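Uncharacterized protein (Pyrococcus furiosus, PDB 4XLZ) is a deacetylase of carbohydrate esterase family 14 that probably removes an acetyl group from N,N'-diacetylchitobiose, a chitin disaccharide, in a metal-dependent reaction. Local coordinates at residues R118-R129 with E160-S171. Sequence-based numbering, arbitrary orientation.
Sequences REVRKDLVKIIR and ESVAFSQLPNFS
Arg-121 ties helix 118-131 to helix 149-164 through Glu-160, while Arg-129 holds the turns that follow; the two helices belong to the Rossmann-like GlcNAc-PI de-N-acetylase fold and flank strand 135-139 in sequence. The short helical segments cross at -58°, and the side chain of Ser-161 fits as a knob into the hole formed by Arg-121, Leu-124, Val-125 and Ile-128. Its CB lies 3.6 Å from Leu-124 CB, while its hydroxyl bonds back to Leu-157 O.

Two type I turns, Phe-164 to Leu-167 and Leu-167 to Phe-170, bend the chain, and the guanidinium of Arg-129 gathers the carbonyls of Ser-165, Phe-170 and Ser-171 around its edge. NE donates to Ser-165 O at 3.0 Å; NH1 and NH2 converge end-on on Phe-170 O, and NH2 also reaches Ser-171 O from above that carbonyl's plane. Extended from CG to NE (chi3 174°), the side chain carries the guanidinium out to this loop, with Val-125 CG1 above one face, near its rim, and Asp-174 pairing with NH2. A leucine at Arg-129 would probably leave these loop carbonyls without their shared donor and Asp-174 without its countercharge, freeing the turns to shift.

Between the two arginines, Val-125 CG2 packs 3.8 Å from Phe-170 CE2, and Phe-164 CB sits over the centre of the Phe-170 ring. Ser-165 OG, held by Ser-161 O, rests against Ile-128 CG2. A water links Lys-122 O to Ser-171 OG.

In the Arg-121 salt bridge, NE and NH2 meet Glu-160 OE1 side-on, both at 2.8 Å and from one face of the carboxylate, whose plane is turned 43° from the guanidinium. The other oxygen, OE2, turns to Tyr-116 and to Arg-152 of the second subunit, tying the helix pair into the assembly. Arg-121 CD touches the Phe-164 ring edge at CE2 (3.7 Å).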
loop_
_atom_site.group_PDB
_atom_site.type_symbol
_atom_site.label_atom_id
_atom_site.label_comp_id
_atom_site.label_asym_id
_atom_site.label_seq_id
_atom_site.Cartn_x
_atom_site.Cartn_y
_atom_site.Cartn_z
ATOM N N ARG A 118 -9.959 -4.479 -0.487
ATOM C CA ARG A 118 -11.383 -4.100 -0.273
ATOM C C ARG A 118 -11.934 -3.352 -1.482
ATOM O O ARG A 118 -13.103 -3.640 -1.841
ATOM C CB ARG A 118 -11.371 -3.210 0.985
ATOM C CG ARG A 118 -12.867 -2.662 1.247
ATOM C CD ARG A 118 -12.815 -1.692 2.488
ATOM N NE ARG A 118 -12.003 -0.553 2.018
ATOM C CZ ARG A 118 -11.380 0.229 2.878
ATOM N NH1 ARG A 118 -11.726 0.109 4.199
ATOM N NH2 ARG A 118 -10.531 1.193 2.436
ATOM N N GLU A 119 -11.117 -2.514 -2.127
ATOM C CA GLU A 119 -11.636 -1.791 -3.299
ATOM C C GLU A 119 -12.173 -2.795 -4.356
ATOM O O GLU A 119 -13.252 -2.558 -4.957
ATOM C CB GLU A 119 -10.502 -0.936 -3.825
ATOM C CG GLU A 119 -10.952 -0.280 -5.148
ATOM C CD GLU A 119 -9.921 0.601 -5.744
ATOM O OE1 GLU A 119 -8.714 0.476 -5.432
ATOM O OE2 GLU A 119 -10.281 1.456 -6.538
ATOM N N VAL A 120 -11.419 -3.876 -4.635
ATOM C CA VAL A 120 -11.961 -4.773 -5.712
ATOM C C VAL A 120 -13.145 -5.546 -5.219
ATOM O O VAL A 120 -14.123 -5.768 -5.937
ATOM C CB VAL A 120 -10.845 -5.762 -6.060
ATOM C CG1 VAL A 120 -11.361 -6.689 -7.238
ATOM C CG2 VAL A 120 -9.590 -4.979 -6.627
ATOM N N ARG A 121 -13.214 -5.892 -3.892
ATOM C CA ARG A 121 -14.447 -6.492 -3.356
ATOM C C ARG A 121 -15.555 -5.554 -3.597
ATOM O O ARG A 121 -16.718 -6.036 -3.879
ATOM C CB ARG A 121 -14.314 -6.751 -1.825
ATOM C CG ARG A 121 -13.175 -7.822 -1.504
ATOM C CD ARG A 121 -13.343 -8.158 0.012
ATOM N NE ARG A 121 -12.180 -8.979 0.385
ATOM C CZ ARG A 121 -10.981 -8.479 0.734
ATOM N NH1 ARG A 121 -10.826 -7.235 1.172
ATOM N NH2 ARG A 121 -9.959 -9.342 0.699
ATOM N N LYS A 122 -15.411 -4.252 -3.305
ATOM C CA LYS A 122 -16.549 -3.328 -3.506
ATOM C C LYS A 122 -17.009 -3.363 -4.951
ATOM O O LYS A 122 -18.235 -3.256 -5.201
ATOM C CB LYS A 122 -16.125 -1.889 -3.150
ATOM C CG LYS A 122 -15.987 -1.749 -1.640
ATOM C CD LYS A 122 -15.551 -0.273 -1.439
ATOM C CE LYS A 122 -15.521 -0.015 0.025
ATOM N NZ LYS A 122 -14.848 1.431 0.079
ATOM N N ASP A 123 -16.128 -3.479 -5.956
ATOM C CA ASP A 123 -16.616 -3.525 -7.371
ATOM C C ASP A 123 -17.524 -4.784 -7.551
ATOM O O ASP A 123 -18.618 -4.759 -8.158
ATOM C CB ASP A 123 -15.420 -3.756 -8.294
ATOM C CG ASP A 123 -14.605 -2.566 -8.487
ATOM O OD1 ASP A 123 -15.106 -1.390 -8.288
ATOM O OD2 ASP A 123 -13.387 -2.794 -8.810
ATOM N N LEU A 124 -17.077 -5.957 -7.032
ATOM C CA LEU A 124 -17.844 -7.203 -7.158
ATOM C C LEU A 124 -19.152 -7.074 -6.432
ATOM O O LEU A 124 -20.195 -7.492 -6.907
ATOM C CB LEU A 124 -17.056 -8.431 -6.674
ATOM C CG LEU A 124 -15.828 -8.676 -7.552
ATOM C CD1 LEU A 124 -15.149 -9.948 -6.943
ATOM C CD2 LEU A 124 -16.206 -8.998 -9.025
ATOM N N VAL A 125 -19.142 -6.568 -5.170
ATOM C CA VAL A 125 -20.376 -6.449 -4.356
ATOM C C VAL A 125 -21.313 -5.440 -5.076
ATOM O O VAL A 125 -22.534 -5.775 -5.033
ATOM C CB VAL A 125 -19.973 -5.950 -3.011
ATOM C CG1 VAL A 125 -21.220 -5.476 -2.191
ATOM C CG2 VAL A 125 -19.278 -7.094 -2.215
ATOM N N LYS A 126 -20.852 -4.391 -5.702
ATOM C CA LYS A 126 -21.813 -3.444 -6.376
ATOM C C LYS A 126 -22.532 -4.203 -7.489
ATOM O O LYS A 126 -23.760 -4.114 -7.645
ATOM C CB LYS A 126 -20.944 -2.343 -7.035
ATOM C CG LYS A 126 -21.832 -1.274 -7.681
ATOM C CD LYS A 126 -21.084 0.180 -7.827
ATOM C CE LYS A 126 -20.067 0.087 -8.774
ATOM N NZ LYS A 126 -19.271 1.441 -8.520
ATOM N N ILE A 127 -21.813 -5.028 -8.263
ATOM C CA ILE A 127 -22.488 -5.741 -9.383
ATOM C C ILE A 127 -23.323 -6.801 -8.857
ATOM O O ILE A 127 -24.476 -7.046 -9.381
ATOM C CB ILE A 127 -21.383 -6.332 -10.276
ATOM C CG1 ILE A 127 -20.596 -5.190 -10.953
ATOM C CG2 ILE A 127 -22.072 -7.199 -11.418
ATOM C CD1 ILE A 127 -19.223 -5.612 -11.601
ATOM N N ILE A 128 -22.972 -7.596 -7.828
ATOM C CA ILE A 128 -23.805 -8.596 -7.270
ATOM C C ILE A 128 -25.107 -7.969 -6.737
ATOM O O ILE A 128 -26.139 -8.608 -6.902
ATOM C CB ILE A 128 -23.014 -9.406 -6.147
ATOM C CG1 ILE A 128 -21.894 -10.204 -6.893
ATOM C CG2 ILE A 128 -23.927 -10.353 -5.356
ATOM C CD1 ILE A 128 -20.902 -10.839 -5.858
ATOM N N ARG A 129 -24.954 -6.856 -6.032
ATOM C CA ARG A 129 -26.177 -6.274 -5.467
ATOM C C ARG A 129 -26.997 -5.707 -6.594
ATOM O O ARG A 129 -28.272 -5.787 -6.439
ATOM C CB ARG A 129 -25.824 -5.195 -4.487
ATOM C CG ARG A 129 -25.232 -5.762 -3.191
ATOM C CD ARG A 129 -24.750 -4.537 -2.350
ATOM N NE ARG A 129 -24.297 -5.098 -1.007
ATOM C CZ ARG A 129 -23.572 -4.382 -0.095
ATOM N NH1 ARG A 129 -23.333 -4.939 1.098
ATOM N NH2 ARG A 129 -23.089 -3.170 -0.434
ATOM N N GLU A 160 -15.248 -14.110 -1.163
ATOM C CA GLU A 160 -15.418 -13.051 -0.113
ATOM C C GLU A 160 -16.540 -12.154 -0.487
ATOM O O GLU A 160 -17.369 -11.734 0.399
ATOM C CB GLU A 160 -14.119 -12.277 -0.006
ATOM C CG GLU A 160 -13.025 -13.181 0.555
ATOM C CD GLU A 160 -11.584 -12.662 0.166
ATOM O OE1 GLU A 160 -11.421 -11.549 -0.352
ATOM O OE2 GLU A 160 -10.626 -13.470 0.348
ATOM N N SER A 161 -16.573 -11.713 -1.737
ATOM C CA SER A 161 -17.572 -10.695 -2.153
ATOM C C SER A 161 -18.971 -11.315 -2.119
ATOM O O SER A 161 -19.930 -10.571 -1.817
ATOM C CB SER A 161 -17.275 -10.215 -3.544
ATOM O OG SER A 161 -15.975 -9.550 -3.530
ATOM N N VAL A 162 -19.123 -12.582 -2.485
ATOM C CA VAL A 162 -20.479 -13.215 -2.320
ATOM C C VAL A 162 -20.920 -13.125 -0.838
ATOM O O VAL A 162 -22.080 -12.755 -0.580
ATOM C CB VAL A 162 -20.388 -14.671 -2.852
ATOM C CG1 VAL A 162 -21.686 -15.397 -2.443
ATOM C CG2 VAL A 162 -20.274 -14.606 -4.415
ATOM N N ALA A 163 -19.982 -13.450 0.077
ATOM C CA ALA A 163 -20.356 -13.414 1.504
ATOM C C ALA A 163 -20.683 -11.972 1.874
ATOM O O ALA A 163 -21.679 -11.678 2.590
ATOM C CB ALA A 163 -19.190 -13.858 2.332
ATOM N N PHE A 164 -19.845 -10.995 1.466
ATOM C CA PHE A 164 -20.006 -9.626 2.038
ATOM C C PHE A 164 -21.069 -8.855 1.402
ATOM O O PHE A 164 -21.574 -7.823 1.959
ATOM C CB PHE A 164 -18.648 -8.859 1.872
ATOM C CG PHE A 164 -17.492 -9.493 2.679
ATOM C CD1 PHE A 164 -17.658 -10.457 3.658
ATOM C CD2 PHE A 164 -16.212 -9.102 2.296
ATOM C CE1 PHE A 164 -16.505 -11.027 4.318
ATOM C CE2 PHE A 164 -15.068 -9.651 2.935
ATOM C CZ PHE A 164 -15.215 -10.624 3.877
ATOM N N SER A 165 -21.570 -9.334 0.217
ATOM C CA SER A 165 -22.746 -8.651 -0.380
ATOM C C SER A 165 -23.987 -8.729 0.478
ATOM O O SER A 165 -24.833 -7.769 0.277
ATOM C CB SER A 165 -23.100 -9.405 -1.709
ATOM O OG SER A 165 -22.115 -9.137 -2.698
ATOM N N GLN A 166 -24.007 -9.622 1.444
ATOM C CA GLN A 166 -25.233 -9.814 2.361
ATOM C C GLN A 166 -25.129 -8.808 3.498
ATOM O O GLN A 166 -26.068 -8.731 4.326
ATOM C CB GLN A 166 -25.208 -11.229 3.022
ATOM C CG GLN A 166 -25.264 -12.157 1.942
ATOM C CD GLN A 166 -25.460 -13.547 2.444
ATOM O OE1 GLN A 166 -26.014 -13.771 3.482
ATOM N NE2 GLN A 166 -25.045 -14.495 1.641
ATOM N N LEU A 167 -24.021 -8.068 3.638
ATOM C CA LEU A 167 -23.827 -7.333 4.926
ATOM C C LEU A 167 -23.991 -5.896 4.683
ATOM O O LEU A 167 -23.237 -5.211 3.958
ATOM C CB LEU A 167 -22.291 -7.552 5.389
ATOM C CG LEU A 167 -21.898 -8.980 5.572
ATOM C CD1 LEU A 167 -20.404 -9.150 5.950
ATOM C CD2 LEU A 167 -22.774 -9.681 6.697
ATOM N N PRO A 168 -25.007 -5.247 5.329
ATOM C CA PRO A 168 -25.328 -3.810 4.965
ATOM C C PRO A 168 -24.227 -2.783 5.402
ATOM O O PRO A 168 -24.163 -1.707 4.852
ATOM C CB PRO A 168 -26.652 -3.532 5.729
ATOM C CG PRO A 168 -26.736 -4.606 6.745
ATOM C CD PRO A 168 -26.022 -5.920 6.187
ATOM N N ASN A 169 -23.408 -3.173 6.407
ATOM C CA ASN A 169 -22.306 -2.282 6.744
ATOM C C ASN A 169 -21.097 -2.445 5.814
ATOM O O ASN A 169 -20.099 -1.664 5.952
ATOM C CB ASN A 169 -21.887 -2.559 8.208
ATOM C CG ASN A 169 -22.966 -2.037 9.203
ATOM O OD1 ASN A 169 -23.518 -1.028 8.924
ATOM N ND2 ASN A 169 -23.198 -2.791 10.215
ATOM N N PHE A 170 -21.096 -3.459 4.904
ATOM C CA PHE A 170 -19.993 -3.549 3.935
ATOM C C PHE A 170 -20.376 -2.725 2.704
ATOM O O PHE A 170 -21.424 -2.960 2.095
ATOM C CB PHE A 170 -19.802 -5.084 3.603
ATOM C CG PHE A 170 -18.635 -5.284 2.674
ATOM C CD1 PHE A 170 -17.434 -5.622 3.318
ATOM C CD2 PHE A 170 -18.717 -5.065 1.279
ATOM C CE1 PHE A 170 -16.247 -5.822 2.542
ATOM C CE2 PHE A 170 -17.454 -5.130 0.493
ATOM C CZ PHE A 170 -16.280 -5.456 1.157
ATOM N N SER A 171 -19.443 -1.845 2.315
ATOM C CA SER A 171 -19.752 -0.939 1.199
ATOM C C SER A 171 -21.119 -0.253 1.333
ATOM O O SER A 171 -22.010 -0.382 0.510
ATOM C CB SER A 171 -19.544 -1.678 -0.134
ATOM O OG SER A 171 -19.258 -0.721 -1.132
HETATM O O HOH W 1 -19.842 -1.747 -3.493
#